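Local coordinates for protein blue-light-activated histidine kinase 2 (Erythrobacter litoralis HTCC2594, PDB 4R38) that senses blue light through a flavin-binding LOV domain, the part described here, and as a histidine kinase transfers phosphate from ATP to a protein histidine, at residues Thr49-Ser54 / Cys61-Gly66; Asn93-Gly98 / Gln124-Gln129. All blocks are in the same frame, centred on the assembly; numbering follows the deposited sequence.

Overall arrangement
Both contacts belong to the single PAS-fold LOV domain of this chain and come one after the other along it: interaction 1 closes before interaction 2 opens. Their centres lie about 10 Å apart. Interaction 1 joins the end of helix 43-49 and the turn that follows to the 3-10 segment 61-64, which carries the photoactive cysteine; interaction 2 joins the residues just after strand 87-94 to strand 119-128 and Gln129, the two strands sitting either side of strand 100-109 in the antiparallel sheet. The two meet directly, the backbones of Leu64 and Tyr94 and of Thr49 and Ala96 lying at hydrogen-bonding distance. Both reach riboflavin, so helical segment and sheet hold the flavin between them.

Interaction 1. Residues Thr49-Ser54 / Cys61-Gly66; sequences TGYSRS and CRFLQG. With RBF (riboflavin), chain E.
The edge of Phe63 stands on the face of Tyr51, a T-shaped pair that joins the end of helix 43-49 and the turn after it to the 3-10 segment 61-64 without a direct hydrogen bond. The ring centroids of Tyr51 and Phe63 lie 5.0 Å apart with their planes at 70°. Phe63 CE1 does the touching, 3.8 Å from Tyr51 CD2 and displaced toward the rim of the ring. What brings it there is the first torsion of Phe63 (chi1 60°), which tucks CG between its own backbone N and carbonyl carbon. A water bridges the two residues: it accepts from Tyr51 OH at 2.7 Å and donates to Phe63 O.

Leu64 extends the apolar contact with one branch. Its CD2 comes obliquely to the same tyrosine ring, 3.8 Å from Tyr51 CE2, and also meets Thr49 CG2, while CD1 lies 3.6 Å from riboflavin O4. Thr49 is fixed at its hydroxyl: OG1 accepts from Tyr51 N in an ST turn and has a further partner in Phe45 O, leaving CG2 for the leucine.

Farther along 61-66, polar side chains hold the flavin. Gln65 NE2 reaches both the isoalloxazine and the ribityl chain, at 2.9 Å from riboflavin O2 and 2.8 Å from riboflavin O4'; its bond to riboflavin N1 is weak. Arg62 NH2 donates almost straight to riboflavin O5' (169°), and its NH1 forms a salt bridge with Asp35. Cys61 SG lies 3.4 Å from riboflavin N5 and equally near riboflavin C4A, and no bond joins them; it is the residue that forms the flavin C4a adduct. A cysteine beside C4A, followed by arginine and glutamine along the flavin, is the hallmark of the LOV photoreceptor site.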
loop_
_atom_site.group_PDB
_atom_site.type_symbol
_atom_site.label_atom_id
_atom_site.label_comp_id
_atom_site.label_asym_id
_atom_site.label_seq_id
_atom_site.Cartn_x
_atom_site.Cartn_y
_atom_site.Cartn_z
ATOM N N THR A 49 -0.854 5.912 9.521
ATOM C CA THR A 49 -0.141 4.713 9.958
ATOM C C THR A 49 0.729 4.910 11.192
ATOM O O THR A 49 1.072 3.931 11.856
ATOM C CB THR A 49 0.781 4.157 8.878
ATOM O OG1 THR A 49 1.908 5.021 8.711
ATOM C CG2 THR A 49 0.037 3.932 7.575
ATOM N N GLY A 50 1.118 6.148 11.485
ATOM C CA GLY A 50 2.020 6.404 12.598
ATOM C C GLY A 50 3.494 6.175 12.288
ATOM O O GLY A 50 4.336 6.361 13.165
ATOM N N TYR A 51 3.802 5.794 11.043
ATOM C CA TYR A 51 5.180 5.620 10.575
ATOM C C TYR A 51 5.723 6.857 9.868
ATOM O O TYR A 51 5.046 7.444 9.028
ATOM C CB TYR A 51 5.262 4.450 9.591
ATOM C CG TYR A 51 5.072 3.089 10.213
ATOM C CD1 TYR A 51 6.152 2.394 10.754
ATOM C CD2 TYR A 51 3.819 2.483 10.251
ATOM C CE1 TYR A 51 5.986 1.148 11.319
ATOM C CE2 TYR A 51 3.654 1.220 10.817
ATOM C CZ TYR A 51 4.735 0.574 11.348
ATOM O OH TYR A 51 4.553 -0.671 11.898
ATOM N N SER A 52 6.955 7.236 10.192
ATOM C CA SER A 52 7.607 8.330 9.509
ATOM C C SER A 52 7.975 7.873 8.112
ATOM O O SER A 52 8.173 6.676 7.876
ATOM C CB SER A 52 8.872 8.764 10.237
ATOM O OG SER A 52 9.894 7.798 10.044
ATOM N N ARG A 53 8.058 8.828 7.189
ATOM C CA ARG A 53 8.431 8.533 5.813
ATOM C C ARG A 53 9.811 7.870 5.744
ATOM O O ARG A 53 10.010 6.936 4.971
ATOM C CB ARG A 53 8.401 9.809 4.973
ATOM C CG ARG A 53 8.829 9.612 3.525
ATOM C CD ARG A 53 8.128 10.615 2.579
ATOM N NE ARG A 53 8.707 11.955 2.604
ATOM C CZ ARG A 53 8.184 13.015 1.969
ATOM N NH1 ARG A 53 7.057 12.907 1.265
ATOM N NH2 ARG A 53 8.780 14.195 2.044
ATOM N N SER A 54 10.753 8.358 6.543
ATOM C CA SER A 54 12.096 7.773 6.583
ATOM C C SER A 54 12.044 6.282 6.883
ATOM O O SER A 54 12.786 5.491 6.301
ATOM C CB SER A 54 12.947 8.440 7.658
ATOM O OG SER A 54 12.995 9.836 7.473
ATOM N N CYS A 61 5.120 -2.358 1.510
ATOM C CA CYS A 61 4.062 -1.875 2.396
ATOM C C CYS A 61 3.450 -2.930 3.323
ATOM O O CYS A 61 2.647 -2.577 4.200
ATOM C CB CYS A 61 2.940 -1.231 1.575
ATOM S SG CYS A 61 2.095 0.129 2.457
ATOM N N ARG A 62 3.809 -4.215 3.168
ATOM C CA ARG A 62 3.171 -5.237 3.985
ATOM C C ARG A 62 3.587 -5.198 5.461
ATOM O O ARG A 62 3.060 -5.958 6.251
ATOM C CB ARG A 62 3.415 -6.668 3.455
ATOM C CG ARG A 62 4.841 -7.157 3.553
ATOM C CD ARG A 62 4.946 -8.617 3.096
ATOM N NE ARG A 62 4.549 -8.827 1.699
ATOM C CZ ARG A 62 5.379 -8.746 0.655
ATOM N NH1 ARG A 62 6.661 -8.435 0.825
ATOM N NH2 ARG A 62 4.912 -8.931 -0.573
ATOM N N PHE A 63 4.514 -4.315 5.832
ATOM C CA PHE A 63 4.831 -4.143 7.257
ATOM C C PHE A 63 3.577 -3.672 8.024
ATOM O O PHE A 63 3.534 -3.719 9.249
ATOM C CB PHE A 63 5.979 -3.142 7.443
ATOM C CG PHE A 63 5.679 -1.769 6.902
ATOM C CD1 PHE A 63 4.960 -0.852 7.655
ATOM C CD2 PHE A 63 6.092 -1.408 5.639
ATOM C CE1 PHE A 63 4.675 0.387 7.166
ATOM C CE2 PHE A 63 5.809 -0.151 5.136
ATOM C CZ PHE A 63 5.088 0.743 5.904
ATOM N N LEU A 64 2.561 -3.217 7.292
ATOM C CA LEU A 64 1.296 -2.813 7.916
ATOM C C LEU A 64 0.384 -3.983 8.246
ATOM O O LEU A 64 -0.594 -3.829 8.974
ATOM C CB LEU A 64 0.536 -1.859 6.980
ATOM C CG LEU A 64 1.110 -0.461 6.772
ATOM C CD1 LEU A 64 0.256 0.277 5.743
ATOM C CD2 LEU A 64 1.167 0.275 8.117
ATOM N N GLN A 65 0.705 -5.155 7.708
ATOM C CA GLN A 65 -0.123 -6.342 7.898
ATOM C C GLN A 65 0.254 -7.093 9.172
ATOM O O GLN A 65 1.293 -6.845 9.793
ATOM C CB GLN A 65 -0.016 -7.274 6.684
ATOM C CG GLN A 65 -0.627 -6.676 5.431
ATOM C CD GLN A 65 -0.193 -7.340 4.139
ATOM O OE1 GLN A 65 0.354 -8.467 4.122
ATOM N NE2 GLN A 65 -0.452 -6.649 3.034
ATOM N N GLY A 66 -0.620 -7.995 9.578
ATOM C CA GLY A 66 -0.352 -8.803 10.750
ATOM C C GLY A 66 -1.217 -10.036 10.856
ATOM O O GLY A 66 -1.756 -10.529 9.865
HETATM N N1 RBF E . -0.791 -3.552 1.775
HETATM C C2 RBF E . -1.302 -3.215 2.988
HETATM O O2 RBF E . -1.491 -4.076 3.827
HETATM N N3 RBF E . -1.606 -1.908 3.248
HETATM C C4 RBF E . -1.331 -0.916 2.373
HETATM O O4 RBF E . -1.614 0.275 2.638
HETATM C C4A RBF E . -0.732 -1.225 1.126
HETATM N N5 RBF E . -0.384 -0.281 0.212
HETATM C C5A RBF E . 0.194 -0.629 -0.950
HETATM C C6 RBF E . 0.551 0.334 -1.934
HETATM C C7 RBF E . 1.165 -0.028 -3.131
HETATM C C7M RBF E . 1.502 1.115 -4.122
HETATM C C8 RBF E . 1.415 -1.375 -3.392
HETATM C C8M RBF E . 2.062 -1.895 -4.676
HETATM C C9 RBF E . 1.066 -2.319 -2.466
HETATM C C9A RBF E . 0.444 -1.988 -1.227
HETATM N N10 RBF E . 0.143 -2.979 -0.308
HETATM C C10 RBF E . -0.461 -2.613 0.887
HETATM C "C1'" RBF E . 0.310 -4.407 -0.577
HETATM C "C2'" RBF E . 1.612 -5.057 -0.123
HETATM O "O2'" RBF E . 2.631 -4.170 -0.347
HETATM C "C3'" RBF E . 1.828 -6.341 -0.918
HETATM O "O3'" RBF E . 2.000 -6.037 -2.274
HETATM C "C4'" RBF E . 0.642 -7.294 -0.792
HETATM O "O4'" RBF E . 0.425 -7.663 0.545
HETATM C "C5'" RBF E . 0.869 -8.550 -1.625
HETATM O "O5'" RBF E . 2.054 -9.205 -1.208
HETATM O O HOH W 1 2.236 -1.992 11.460
#

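Interaction 2. Residues Asn93-Gly98 / Gln124-Gln129. With RBF (riboflavin), chain E.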
loop_
_atom_site.group_PDB
_atom_site.type_symbol
_atom_site.label_atom_id
_atom_site.label_comp_id
_atom_site.label_asym_id
_atom_site.label_seq_id
_atom_site.Cartn_x
_atom_site.Cartn_y
_atom_site.Cartn_z
ATOM N N ASN A 93 -4.952 -3.887 8.886
ATOM C CA ASN A 93 -3.606 -3.367 9.017
ATOM C C ASN A 93 -3.426 -2.938 10.461
ATOM O O ASN A 93 -4.393 -2.909 11.235
ATOM C CB ASN A 93 -3.368 -2.157 8.116
ATOM C CG ASN A 93 -2.967 -2.504 6.653
ATOM O OD1 ASN A 93 -2.752 -1.592 5.860
ATOM N ND2 ASN A 93 -2.868 -3.800 6.312
ATOM N N TYR A 94 -2.192 -2.575 10.802
ATOM C CA TYR A 94 -1.832 -2.212 12.154
ATOM C C TYR A 94 -0.997 -0.950 12.100
ATOM O O TYR A 94 -0.064 -0.846 11.304
ATOM C CB TYR A 94 -1.003 -3.341 12.789
ATOM C CG TYR A 94 -1.764 -4.647 12.943
ATOM C CD1 TYR A 94 -2.379 -4.972 14.139
ATOM C CD2 TYR A 94 -1.886 -5.538 11.874
ATOM C CE1 TYR A 94 -3.080 -6.185 14.299
ATOM C CE2 TYR A 94 -2.578 -6.736 12.008
ATOM C CZ TYR A 94 -3.178 -7.054 13.229
ATOM O OH TYR A 94 -3.869 -8.228 13.362
ATOM N N ARG A 95 -1.341 0.032 12.932
ATOM C CA ARG A 95 -0.520 1.218 13.031
ATOM C C ARG A 95 0.776 0.905 13.773
ATOM O O ARG A 95 0.974 -0.215 14.279
ATOM C CB ARG A 95 -1.286 2.361 13.723
ATOM C CG ARG A 95 -2.680 2.602 13.139
ATOM C CD ARG A 95 -3.383 3.841 13.755
ATOM N NE ARG A 95 -4.841 3.691 13.722
ATOM C CZ ARG A 95 -5.614 4.008 12.681
ATOM N NH1 ARG A 95 -5.099 4.508 11.578
ATOM N NH2 ARG A 95 -6.914 3.801 12.742
ATOM N N ALA A 96 1.671 1.879 13.812
ATOM C CA ALA A 96 2.958 1.711 14.476
ATOM C C ALA A 96 2.799 1.433 15.966
ATOM O O ALA A 96 3.630 0.759 16.556
ATOM C CB ALA A 96 3.811 2.942 14.261
ATOM N N ASP A 97 1.735 1.960 16.573
ATOM C CA ASP A 97 1.476 1.713 17.988
ATOM C C ASP A 97 0.725 0.406 18.173
ATOM O O ASP A 97 0.334 0.060 19.282
ATOM C CB ASP A 97 0.699 2.875 18.631
ATOM C CG ASP A 97 -0.723 3.031 18.087
ATOM O OD1 ASP A 97 -1.226 2.137 17.376
ATOM O OD2 ASP A 97 -1.354 4.063 18.398
ATOM N N GLY A 98 0.518 -0.316 17.078
ATOM C CA GLY A 98 -0.107 -1.621 17.145
ATOM C C GLY A 98 -1.625 -1.656 17.044
ATOM O O GLY A 98 -2.212 -2.738 17.014
ATOM N N GLN A 124 -4.972 4.874 0.459
ATOM C CA GLN A 124 -5.455 4.170 1.617
ATOM C C GLN A 124 -6.484 5.021 2.316
ATOM O O GLN A 124 -6.243 6.200 2.593
ATOM C CB GLN A 124 -4.331 3.932 2.607
ATOM C CG GLN A 124 -3.268 3.035 2.091
ATOM C CD GLN A 124 -2.240 3.704 1.216
ATOM O OE1 GLN A 124 -2.098 4.925 1.198
ATOM N NE2 GLN A 124 -1.486 2.883 0.484
ATOM N N VAL A 125 -7.612 4.399 2.620
ATOM C CA VAL A 125 -8.677 5.044 3.369
ATOM C C VAL A 125 -8.919 4.257 4.652
ATOM O O VAL A 125 -9.250 3.069 4.618
ATOM C CB VAL A 125 -9.986 5.074 2.570
ATOM C CG1 VAL A 125 -11.084 5.778 3.380
ATOM C CG2 VAL A 125 -9.781 5.756 1.235
ATOM N N ASP A 126 -8.734 4.931 5.778
ATOM C CA ASP A 126 -8.963 4.367 7.100
ATOM C C ASP A 126 -10.460 4.176 7.357
ATOM O O ASP A 126 -11.198 5.165 7.472
ATOM C CB ASP A 126 -8.364 5.337 8.118
ATOM C CG ASP A 126 -8.286 4.776 9.522
ATOM O OD1 ASP A 126 -8.980 3.782 9.852
ATOM O OD2 ASP A 126 -7.517 5.369 10.308
ATOM N N MET A 127 -10.902 2.916 7.458
ATOM C CA MET A 127 -12.310 2.604 7.707
ATOM C C MET A 127 -12.560 2.299 9.190
ATOM O O MET A 127 -13.668 1.911 9.567
ATOM C CB MET A 127 -12.761 1.411 6.860
ATOM C CG MET A 127 -12.615 1.598 5.362
ATOM S SD MET A 127 -13.683 2.912 4.783
ATOM C CE MET A 127 -13.260 3.062 3.037
ATOM N N GLY A 128 -11.529 2.430 10.023
ATOM C CA GLY A 128 -11.689 2.313 11.470
ATOM C C GLY A 128 -11.616 0.904 12.027
ATOM O O GLY A 128 -11.085 0.005 11.382
ATOM N N GLN A 129 -12.172 0.728 13.226
ATOM C CA GLN A 129 -12.118 -0.543 13.958
ATOM C C GLN A 129 -13.483 -1.228 14.033
ATOM O O GLN A 129 -14.136 -1.466 13.016
ATOM C CB GLN A 129 -11.591 -0.308 15.382
ATOM C CG GLN A 129 -10.101 0.069 15.465
ATOM C CD GLN A 129 -9.763 1.459 14.914
ATOM O OE1 GLN A 129 -8.696 1.659 14.326
ATOM N NE2 GLN A 129 -10.658 2.425 15.120
HETATM N N1 RBF E . -0.791 -3.552 1.775
HETATM C C2 RBF E . -1.302 -3.215 2.988
HETATM O O2 RBF E . -1.491 -4.076 3.827
HETATM N N3 RBF E . -1.606 -1.908 3.248
HETATM C C4 RBF E . -1.331 -0.916 2.373
HETATM O O4 RBF E . -1.614 0.275 2.638
HETATM C C4A RBF E . -0.732 -1.225 1.126
HETATM N N5 RBF E . -0.384 -0.281 0.212
HETATM C C5A RBF E . 0.194 -0.629 -0.950
HETATM C C6 RBF E . 0.551 0.334 -1.934
HETATM C C7 RBF E . 1.165 -0.028 -3.131
HETATM C C7M RBF E . 1.502 1.115 -4.122
HETATM C C8 RBF E . 1.415 -1.375 -3.392
HETATM C C8M RBF E . 2.062 -1.895 -4.676
HETATM C C9 RBF E . 1.066 -2.319 -2.466
HETATM C C9A RBF E . 0.444 -1.988 -1.227
HETATM N N10 RBF E . 0.143 -2.979 -0.308
HETATM C C10 RBF E . -0.461 -2.613 0.887
HETATM C "C1'" RBF E . 0.310 -4.407 -0.577
HETATM C "C2'" RBF E . 1.612 -5.057 -0.123
HETATM O "O2'" RBF E . 2.631 -4.170 -0.347
HETATM C "C3'" RBF E . 1.828 -6.341 -0.918
HETATM O "O3'" RBF E . 2.000 -6.037 -2.274
HETATM C "C4'" RBF E . 0.642 -7.294 -0.792
HETATM O "O4'" RBF E . 0.425 -7.663 0.545
HETATM C "C5'" RBF E . 0.869 -8.550 -1.625
HETATM O "O5'" RBF E . 2.054 -9.205 -1.208
#
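Arg95, just past strand 87-94, reaches Asp126 of strand 119-128 and Gln129 farther along the chain, spanning strand 100-109 of the antiparallel PAS sheet. Its CB heads toward the other segment, and the chain runs extended from CG through CD to NE, which forms a salt bridge with Glu99. Beyond CZ the two terminal nitrogens grip one oxygen: NH1 lies 2.9 Å and NH2 3.0 Å from Asp126 OD2. The two approaches differ. NH2 uses the syn lone pair of OD2, whereas NH1 arrives from above the carboxylate, 44° out of its plane. NH1 also donates to Met48 O, tying this end of the sheet to helix 43-49. NH2 has a second acceptor in Gln129 OE1 at 3.2 Å, which it meets in the carbonyl plane although the amide and guanidinium planes are turned 62° apart. Phe101 adds a cation-pi contact from the middle strand.

Asp126 is held from its other oxygen as well. OD1 accepts from Gly128 N in an Asx turn, so the carboxylate is bound at both ends and its rotation is restrained. On its own side, Arg95 begins a type I turn to Gly98, whose N bonds back to Arg95 O.

The same two strands also supply side chains to the polar edge of the flavin. Gln124, its chain bent at the second torsion, brings NE2 to 3.4 Å from both riboflavin O4 and riboflavin N5; these bonds are weak, and NE2 has Thr27 OG1 as a further partner. Asn93 pairs with the pyrimidine ring through both ends of its amide: ND2 donates to riboflavin O2 at 2.9 Å, and riboflavin N3 donates to Asn93 OD1 at 2.9 Å, nearly straight at 168°.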